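Local coordinates for uncharacterized RNA methyltransferase pyrab10780 (Pyrococcus abyssi, PDB 2JJQ), which methylates carbon 5 of uridine 54 in tRNA, using S-adenosyl-L-methionine as the methyl donor, at residues L95-D98 against Y99-E102; R105-L108 against K109-G113; R369-K372 against R373-E377. All coordinates share one frame; numbering follows the deposited sequence.

Contact 1: residues L95-D98 against Y99-E102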
loop_
_atom_site.group_PDB
_atom_site.type_symbol
_atom_site.label_atom_id
_atom_site.label_comp_id
_atom_site.label_asym_id
_atom_site.label_seq_id
_atom_site.Cartn_x
_atom_site.Cartn_y
_atom_site.Cartn_z
ATOM N N LEU A 95 5.909 2.952 18.471
ATOM C CA LEU A 95 4.728 3.454 19.253
ATOM C C LEU A 95 3.668 2.384 19.469
ATOM O O LEU A 95 3.340 1.647 18.539
ATOM C CB LEU A 95 4.070 4.619 18.525
ATOM C CG LEU A 95 4.964 5.829 18.238
ATOM C CD1 LEU A 95 4.111 6.782 17.417
ATOM C CD2 LEU A 95 5.492 6.471 19.517
ATOM N N ASN A 96 3.085 2.341 20.662
ATOM C CA ASN A 96 1.957 1.442 20.945
ATOM C C ASN A 96 0.871 1.706 19.925
ATOM O O ASN A 96 0.630 2.864 19.512
ATOM C CB ASN A 96 1.337 1.786 22.287
ATOM C CG ASN A 96 2.192 1.342 23.437
ATOM O OD1 ASN A 96 2.897 0.327 23.377
ATOM N ND2 ASN A 96 2.100 2.096 24.527
ATOM N N TYR A 97 0.191 0.632 19.561
ATOM C CA TYR A 97 -0.791 0.743 18.454
ATOM C C TYR A 97 -1.930 1.699 18.766
ATOM O O TYR A 97 -2.375 2.514 17.921
ATOM C CB TYR A 97 -1.290 -0.650 18.039
ATOM C CG TYR A 97 -2.120 -0.569 16.780
ATOM C CD1 TYR A 97 -1.558 -0.085 15.613
ATOM C CD2 TYR A 97 -3.445 -1.020 16.763
ATOM C CE1 TYR A 97 -2.308 -0.027 14.420
ATOM C CE2 TYR A 97 -4.198 -0.938 15.583
ATOM C CZ TYR A 97 -3.619 -0.438 14.427
ATOM O OH TYR A 97 -4.392 -0.315 13.265
ATOM N N ASP A 98 -2.385 1.689 20.027
ATOM C CA ASP A 98 -3.487 2.595 20.356
ATOM C C ASP A 98 -3.056 4.049 20.166
ATOM O O ASP A 98 -3.880 4.916 19.817
ATOM C CB ASP A 98 -4.020 2.343 21.768
ATOM C CG ASP A 98 -3.101 2.880 22.841
ATOM O OD1 ASP A 98 -1.898 2.641 22.758
ATOM O OD2 ASP A 98 -3.562 3.554 23.800
ATOM N N TYR A 99 -1.785 4.332 20.413
ATOM C CA TYR A 99 -1.325 5.708 20.217
ATOM C C TYR A 99 -1.201 6.003 18.728
ATOM O O TYR A 99 -1.489 7.121 18.291
ATOM C CB TYR A 99 -0.026 6.066 20.953
ATOM C CG TYR A 99 0.243 7.540 20.745
ATOM C CD1 TYR A 99 -0.603 8.493 21.299
ATOM C CD2 TYR A 99 1.227 7.973 19.887
ATOM C CE1 TYR A 99 -0.441 9.822 21.043
ATOM C CE2 TYR A 99 1.404 9.358 19.633
ATOM C CZ TYR A 99 0.554 10.249 20.208
ATOM O OH TYR A 99 0.657 11.633 20.012
ATOM N N GLN A 100 -0.711 5.037 17.952
ATOM C CA GLN A 100 -0.725 5.265 16.486
ATOM C C GLN A 100 -2.124 5.714 16.067
ATOM O O GLN A 100 -2.241 6.616 15.260
ATOM C CB GLN A 100 -0.343 3.973 15.746
ATOM C CG GLN A 100 1.131 3.621 15.937
ATOM C CD GLN A 100 1.488 2.399 15.133
ATOM O OE1 GLN A 100 0.938 2.194 14.049
ATOM N NE2 GLN A 100 2.349 1.547 15.680
ATOM N N LEU A 101 -3.181 5.051 16.547
ATOM C CA LEU A 101 -4.533 5.406 16.103
ATOM C C LEU A 101 -4.954 6.799 16.592
ATOM O O LEU A 101 -5.632 7.543 15.893
ATOM C CB LEU A 101 -5.548 4.352 16.610
ATOM C CG LEU A 101 -5.315 2.965 16.054
ATOM C CD1 LEU A 101 -6.365 1.978 16.806
ATOM C CD2 LEU A 101 -5.465 2.929 14.544
ATOM N N GLU A 102 -4.516 7.161 17.798
ATOM C CA GLU A 102 -4.802 8.480 18.351
ATOM C C GLU A 102 -4.110 9.558 17.487
ATOM O O GLU A 102 -4.707 10.583 17.178
ATOM C CB GLU A 102 -4.304 8.533 19.806
ATOM C CG GLU A 102 -4.457 9.896 20.439
ATOM C CD GLU A 102 -3.957 9.942 21.891
ATOM O OE1 GLU A 102 -4.233 9.000 22.671
ATOM O OE2 GLU A 102 -3.312 10.950 22.261
HETATM O O HOH W 1 -2.343 6.614 23.578
#

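Contact 2: residues R105-L108 against K109-G113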
loop_
_atom_site.group_PDB
_atom_site.type_symbol
_atom_site.label_atom_id
_atom_site.label_comp_id
_atom_site.label_asym_id
_atom_site.label_seq_id
_atom_site.Cartn_x
_atom_site.Cartn_y
_atom_site.Cartn_z
ATOM N N ARG A 105 -6.181 9.932 14.348
ATOM C CA ARG A 105 -7.408 10.705 14.624
ATOM C C ARG A 105 -7.132 12.190 14.667
ATOM O O ARG A 105 -7.818 12.978 14.031
ATOM C CB ARG A 105 -8.091 10.236 15.903
ATOM C CG ARG A 105 -8.695 8.893 15.687
ATOM C CD ARG A 105 -9.662 8.625 16.796
ATOM N NE ARG A 105 -8.937 8.542 18.045
ATOM C CZ ARG A 105 -8.543 7.393 18.586
ATOM N NH1 ARG A 105 -8.815 6.245 17.971
ATOM N NH2 ARG A 105 -7.885 7.400 19.737
ATOM N N LYS A 106 -6.108 12.560 15.403
ATOM C CA LYS A 106 -5.752 13.966 15.567
ATOM C C LYS A 106 -5.329 14.608 14.232
ATOM O O LYS A 106 -5.766 15.718 13.875
ATOM C CB LYS A 106 -4.633 14.070 16.598
ATOM C CG LYS A 106 -5.123 13.887 18.054
ATOM C CD LYS A 106 -3.896 13.891 18.990
ATOM C CE LYS A 106 -4.219 13.611 20.483
ATOM N NZ LYS A 106 -5.445 14.336 21.005
ATOM N N LYS A 107 -4.483 13.895 13.484
ATOM C CA LYS A 107 -4.068 14.347 12.149
ATOM C C LYS A 107 -5.226 14.600 11.194
ATOM O O LYS A 107 -5.293 15.661 10.543
ATOM C CB LYS A 107 -3.102 13.323 11.556
ATOM C CG LYS A 107 -2.624 13.714 10.170
ATOM C CD LYS A 107 -1.606 12.649 9.747
ATOM C CE LYS A 107 -1.303 12.713 8.289
ATOM N NZ LYS A 107 -0.295 11.626 7.910
ATOM N N LEU A 108 -6.182 13.654 11.135
ATOM C CA LEU A 108 -7.356 13.806 10.260
ATOM C C LEU A 108 -8.216 14.983 10.692
ATOM O O LEU A 108 -8.728 15.727 9.838
ATOM C CB LEU A 108 -8.234 12.527 10.241
ATOM C CG LEU A 108 -7.532 11.388 9.461
ATOM C CD1 LEU A 108 -8.307 10.087 9.680
ATOM C CD2 LEU A 108 -7.416 11.769 7.959
ATOM N N LYS A 109 -8.436 15.108 11.985
ATOM C CA LYS A 109 -9.225 16.245 12.478
ATOM C C LYS A 109 -8.554 17.567 12.094
ATOM O O LYS A 109 -9.223 18.477 11.641
ATOM C CB LYS A 109 -9.409 16.165 14.002
ATOM C CG LYS A 109 -10.318 17.281 14.549
ATOM C CD LYS A 109 -10.698 17.003 16.023
ATOM C CE LYS A 109 -9.528 17.201 16.966
ATOM N NZ LYS A 109 -9.886 16.747 18.373
ATOM N N ARG A 110 -7.225 17.672 12.246
ATOM C CA ARG A 110 -6.450 18.873 11.793
ATOM C C ARG A 110 -6.635 19.204 10.316
ATOM O O ARG A 110 -6.868 20.368 9.935
ATOM C CB ARG A 110 -4.917 18.670 11.979
ATOM C CG ARG A 110 -4.426 18.421 13.431
ATOM C CD ARG A 110 -2.940 18.733 13.672
ATOM N NE ARG A 110 -2.016 17.704 13.191
ATOM C CZ ARG A 110 -1.594 16.678 13.929
ATOM N NH1 ARG A 110 -2.053 16.537 15.178
ATOM N NH2 ARG A 110 -0.701 15.795 13.432
ATOM N N ILE A 111 -6.531 18.181 9.464
ATOM C CA ILE A 111 -6.625 18.360 8.021
ATOM C C ILE A 111 -8.049 18.609 7.500
ATOM O O ILE A 111 -8.270 19.490 6.668
ATOM C CB ILE A 111 -5.977 17.132 7.317
ATOM C CG1 ILE A 111 -4.456 17.122 7.606
ATOM C CG2 ILE A 111 -6.337 17.092 5.781
ATOM C CD1 ILE A 111 -3.746 15.758 7.223
ATOM N N LEU A 112 -8.998 17.818 7.982
ATOM C CA LEU A 112 -10.362 17.848 7.477
ATOM C C LEU A 112 -11.268 18.821 8.249
ATOM O O LEU A 112 -12.305 19.187 7.741
ATOM C CB LEU A 112 -10.975 16.492 7.686
ATOM C CG LEU A 112 -10.883 15.431 6.574
ATOM C CD1 LEU A 112 -10.027 15.800 5.430
ATOM C CD2 LEU A 112 -10.636 14.029 7.116
ATOM N N GLY A 113 -10.943 19.098 9.510
ATOM C CA GLY A 113 -11.757 20.069 10.288
ATOM C C GLY A 113 -12.724 19.483 11.285
ATOM O O GLY A 113 -13.436 20.223 11.976
#

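Contact 3: residues R369-K372 against R373-E377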
loop_
_atom_site.group_PDB
_atom_site.type_symbol
_atom_site.label_atom_id
_atom_site.label_comp_id
_atom_site.label_asym_id
_atom_site.label_seq_id
_atom_site.Cartn_x
_atom_site.Cartn_y
_atom_site.Cartn_z
ATOM N N ARG A 369 -11.446 18.177 -15.082
ATOM C CA ARG A 369 -12.522 17.856 -16.031
ATOM C C ARG A 369 -13.513 16.831 -15.468
ATOM O O ARG A 369 -14.701 16.881 -15.736
ATOM C CB ARG A 369 -11.978 17.345 -17.372
ATOM C CG ARG A 369 -11.426 18.473 -18.250
ATOM C CD ARG A 369 -10.775 18.001 -19.550
ATOM N NE ARG A 369 -10.399 19.166 -20.354
ATOM C CZ ARG A 369 -9.569 19.129 -21.396
ATOM N NH1 ARG A 369 -9.004 17.972 -21.762
ATOM N NH2 ARG A 369 -9.298 20.252 -22.073
ATOM N N LEU A 370 -13.001 15.876 -14.712
ATOM C CA LEU A 370 -13.864 14.879 -14.075
ATOM C C LEU A 370 -14.690 15.589 -12.993
ATOM O O LEU A 370 -15.884 15.320 -12.854
ATOM C CB LEU A 370 -12.991 13.776 -13.446
ATOM C CG LEU A 370 -13.785 12.760 -12.620
ATOM C CD1 LEU A 370 -14.944 12.122 -13.412
ATOM C CD2 LEU A 370 -12.789 11.660 -12.103
ATOM N N VAL A 371 -14.070 16.477 -12.200
ATOM C CA VAL A 371 -14.883 17.238 -11.235
ATOM C C VAL A 371 -16.001 18.077 -11.871
ATOM O O VAL A 371 -17.149 18.071 -11.393
ATOM C CB VAL A 371 -14.118 17.932 -10.027
ATOM C CG1 VAL A 371 -12.599 17.572 -9.862
ATOM C CG2 VAL A 371 -14.645 19.324 -9.614
ATOM N N LYS A 372 -15.682 18.722 -12.989
ATOM C CA LYS A 372 -16.739 19.424 -13.754
ATOM C C LYS A 372 -17.882 18.502 -14.175
ATOM O O LYS A 372 -19.086 18.845 -14.051
ATOM C CB LYS A 372 -16.143 20.083 -14.998
ATOM C CG LYS A 372 -15.137 21.197 -14.657
ATOM C CD LYS A 372 -14.805 22.060 -15.854
ATOM C CE LYS A 372 -13.814 23.178 -15.491
ATOM N NZ LYS A 372 -13.710 24.170 -16.630
ATOM N N ARG A 373 -17.514 17.316 -14.674
ATOM C CA ARG A 373 -18.490 16.361 -15.165
ATOM C C ARG A 373 -19.367 15.857 -14.023
ATOM O O ARG A 373 -20.586 15.748 -14.169
ATOM C CB ARG A 373 -17.799 15.213 -15.874
ATOM C CG ARG A 373 -17.289 15.590 -17.253
ATOM C CD ARG A 373 -16.605 14.405 -17.904
ATOM N NE ARG A 373 -16.431 14.735 -19.304
ATOM C CZ ARG A 373 -15.249 14.875 -19.883
ATOM N NH1 ARG A 373 -14.141 14.666 -19.174
ATOM N NH2 ARG A 373 -15.179 15.203 -21.175
ATOM N N LEU A 374 -18.753 15.613 -12.857
ATOM C CA LEU A 374 -19.499 15.152 -11.677
ATOM C C LEU A 374 -20.473 16.250 -11.204
ATOM O O LEU A 374 -21.613 15.977 -10.806
ATOM C CB LEU A 374 -18.494 14.795 -10.550
ATOM C CG LEU A 374 -17.796 13.431 -10.756
ATOM C CD1 LEU A 374 -16.548 13.248 -9.797
ATOM C CD2 LEU A 374 -18.783 12.274 -10.550
ATOM N N ASN A 375 -19.997 17.492 -11.234
ATOM C CA ASN A 375 -20.829 18.670 -10.878
ATOM C C ASN A 375 -22.039 18.885 -11.809
ATOM O O ASN A 375 -23.096 19.379 -11.387
ATOM C CB ASN A 375 -19.946 19.928 -10.773
ATOM C CG ASN A 375 -19.147 19.972 -9.474
ATOM O OD1 ASN A 375 -19.492 19.298 -8.513
ATOM N ND2 ASN A 375 -18.117 20.814 -9.422
ATOM N N ARG A 376 -21.870 18.524 -13.068
ATOM C CA ARG A 376 -22.900 18.725 -14.089
ATOM C C ARG A 376 -23.888 17.578 -14.030
ATOM O O ARG A 376 -25.095 17.792 -14.031
ATOM C CB ARG A 376 -22.246 18.812 -15.461
ATOM C CG ARG A 376 -23.177 18.984 -16.626
ATOM C CD ARG A 376 -22.371 19.510 -17.838
ATOM N NE ARG A 376 -21.792 18.438 -18.658
ATOM C CZ ARG A 376 -20.484 18.192 -18.788
ATOM N NH1 ARG A 376 -19.583 18.948 -18.156
ATOM N NH2 ARG A 376 -20.074 17.191 -19.560
ATOM N N GLU A 377 -23.376 16.352 -13.947
ATOM C CA GLU A 377 -24.232 15.169 -13.960
ATOM C C GLU A 377 -24.874 14.902 -12.620
ATOM O O GLU A 377 -25.996 14.378 -12.550
ATOM C CB GLU A 377 -23.445 13.915 -14.401
ATOM C CG GLU A 377 -22.990 13.926 -15.835
ATOM C CD GLU A 377 -24.096 14.315 -16.809
ATOM O OE1 GLU A 377 -25.188 13.672 -16.772
ATOM O OE2 GLU A 377 -23.846 15.250 -17.610
#

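Contact 1: residues L95-D98 against Y99-E102
Tyr97 swings its ring away from its backbone N (chi1 -171°) and lays it against Leu101, one turn further along. Leu101 CG sits over one face, 4.3 Å from the centroid of the Tyr97 ring, in a CH-pi contact. Both methyls of Leu101 share in it: CD1 touches Tyr97 CE2 and CD2 lies 3.6 Å from Tyr97 OH. Gln100 meets the same ring at its edge through OE1, its amide plane 83° from the ring plane. Gln100 CG stands anti to its carbonyl carbon (chi1 -70°), and the extended chain reaches back past the helix start. There NE2 donates to Leu95 O at 3.0 Å, with the carbonyl oxygen close to the amide plane. His414 N binds Gln100 OE1, which fixes the rotation of the amide. Tyr97 OH is hydrogen-bonded to Asp410 OD2 and to Ser121 N. Leu95 CD1 comes in the plane of the Tyr99 ring, 4.0 Å from Tyr99 CD2. One water donates to Glu102 OE1 and weakly to Asp98 OD2, linking two probably charged carboxylates. Asn96 is the N-cap, without a side-chain capping bond. This is a helix N-terminus: Leu95 and Asn96 lead into helix 97-112, and their carbonyls take N-H groups from Gln100.

Contact 2: residues R105-L108 against K109-G113
The flat guanidinium of Arg110 lies with one face over the backbone of the preceding turn. Lys107 CA stands above its centre, 3.8 Å from Arg110 CZ, and Lys106 C is on that same face. Toward the ends of the group, NH1 lies 3.8 Å from Lys106 CB and NH2 approaches Lys107 CB. The two segments form the C-terminal turns of helix 97-112. Arg110 CG already leans toward the helix start (chi1 -60°), and the bend at chi3 (-78°) lays the guanidinium over the backbone. NH2 forms a salt bridge with Asp30 OD1. Lys107 takes the other course and stays extended. Its NZ donates to the carbonyl oxygens of Asp30 and Pro416, so Asp30 is shared by both basic residues. Ile111 runs beside Lys107 and points the same way, with CD1 3.8 Å from Lys107 CG. Leu108 and Leu112 also lie side by side, with CD2 of Leu108 4.0 Å from CD2 of Leu112. They face the catalytic domain: both touch Leu420 of strand 419-424, while Pro389 and Phe392 of helix 389-398 meet Leu108 and Leu112 respectively. The N-H groups of Lys109, Arg110, Ile111 and Leu112 each donate to the carbonyl four residues back. Gly113 then leaves the helix with a positive phi of 102°. Its N still donates to Lys109 O, at 2.8 Å.

Contact 3: residues R369-K372 against R373-E377
Helical backbone runs unbroken from Arg369 to Glu377, and four i to i+4 hydrogen bonds join the two segments. Arg373 N donates to Arg369 O, Leu374 N to Leu370 O at 2.9 Å and Asn375 N to Val371 O, the last two fairly straight. Arg376 N to Lys372 O is more bent, with 134° at the hydrogen. On the buried side, Leu370 and Leu374 meet at a slant. Leu370 CG lies 4.0 Å from Leu374 CD1, and Leu370 CD1 touches both CG and CD1 of Leu374. Leu370 also packs on Tyr298, a residue of the S-adenosyl-L-methionine site, and on Val351. Helix 368-377 links strands 356-359 and 381-386 in a beta-alpha-beta unit of the class I-like methyltransferase fold. Arg373 reaches back along the helix, its chain extended from CG to NE, with CG 3.3 Å from Arg369 O. Its NH1 comes 3.9 Å from Arg369 CB and donates to Arg347 O. With CG anti to its carbonyl carbon (chi1 -77°), Asn375 lies alongside Val371, pointing the same way, ND2 3.8 Å from Val371 CG2. The Asn375 amide is gripped at both ends: OD1 accepts from Asp400 N, and ND2 donates to Met398 O. Arg376 NE and Glu377 OE2 form a long salt bridge of 3.9 Å, based on charge alone, while Lys352 NZ pairs with the same oxygen.

Contacts 1 and 2 share helix 97-112. Contact 1 is at its start and contact 2 at its end, with centres 15 Å apart. Contact 3 lies in a separate helix, its centre 27 Å from that of contact 2 and 39 Å from that of contact 1. The side chain of Glu419, the predicted proton acceptor, is about 11 Å from that of Tyr97 and about 9 Å from that of Leu108. The side chains of Lys107 and Cys387, the predicted nucleophile, are about 9 Å apart. Contact 1 also approaches the probable iron-sulfur site, the side chains of Gln100 and Cys90 being about 8 Å apart. Contact 3 instead borders the cofactor pocket: the side chain of Leu370 is about 7 Å from bound S-adenosyl-L-homocysteine.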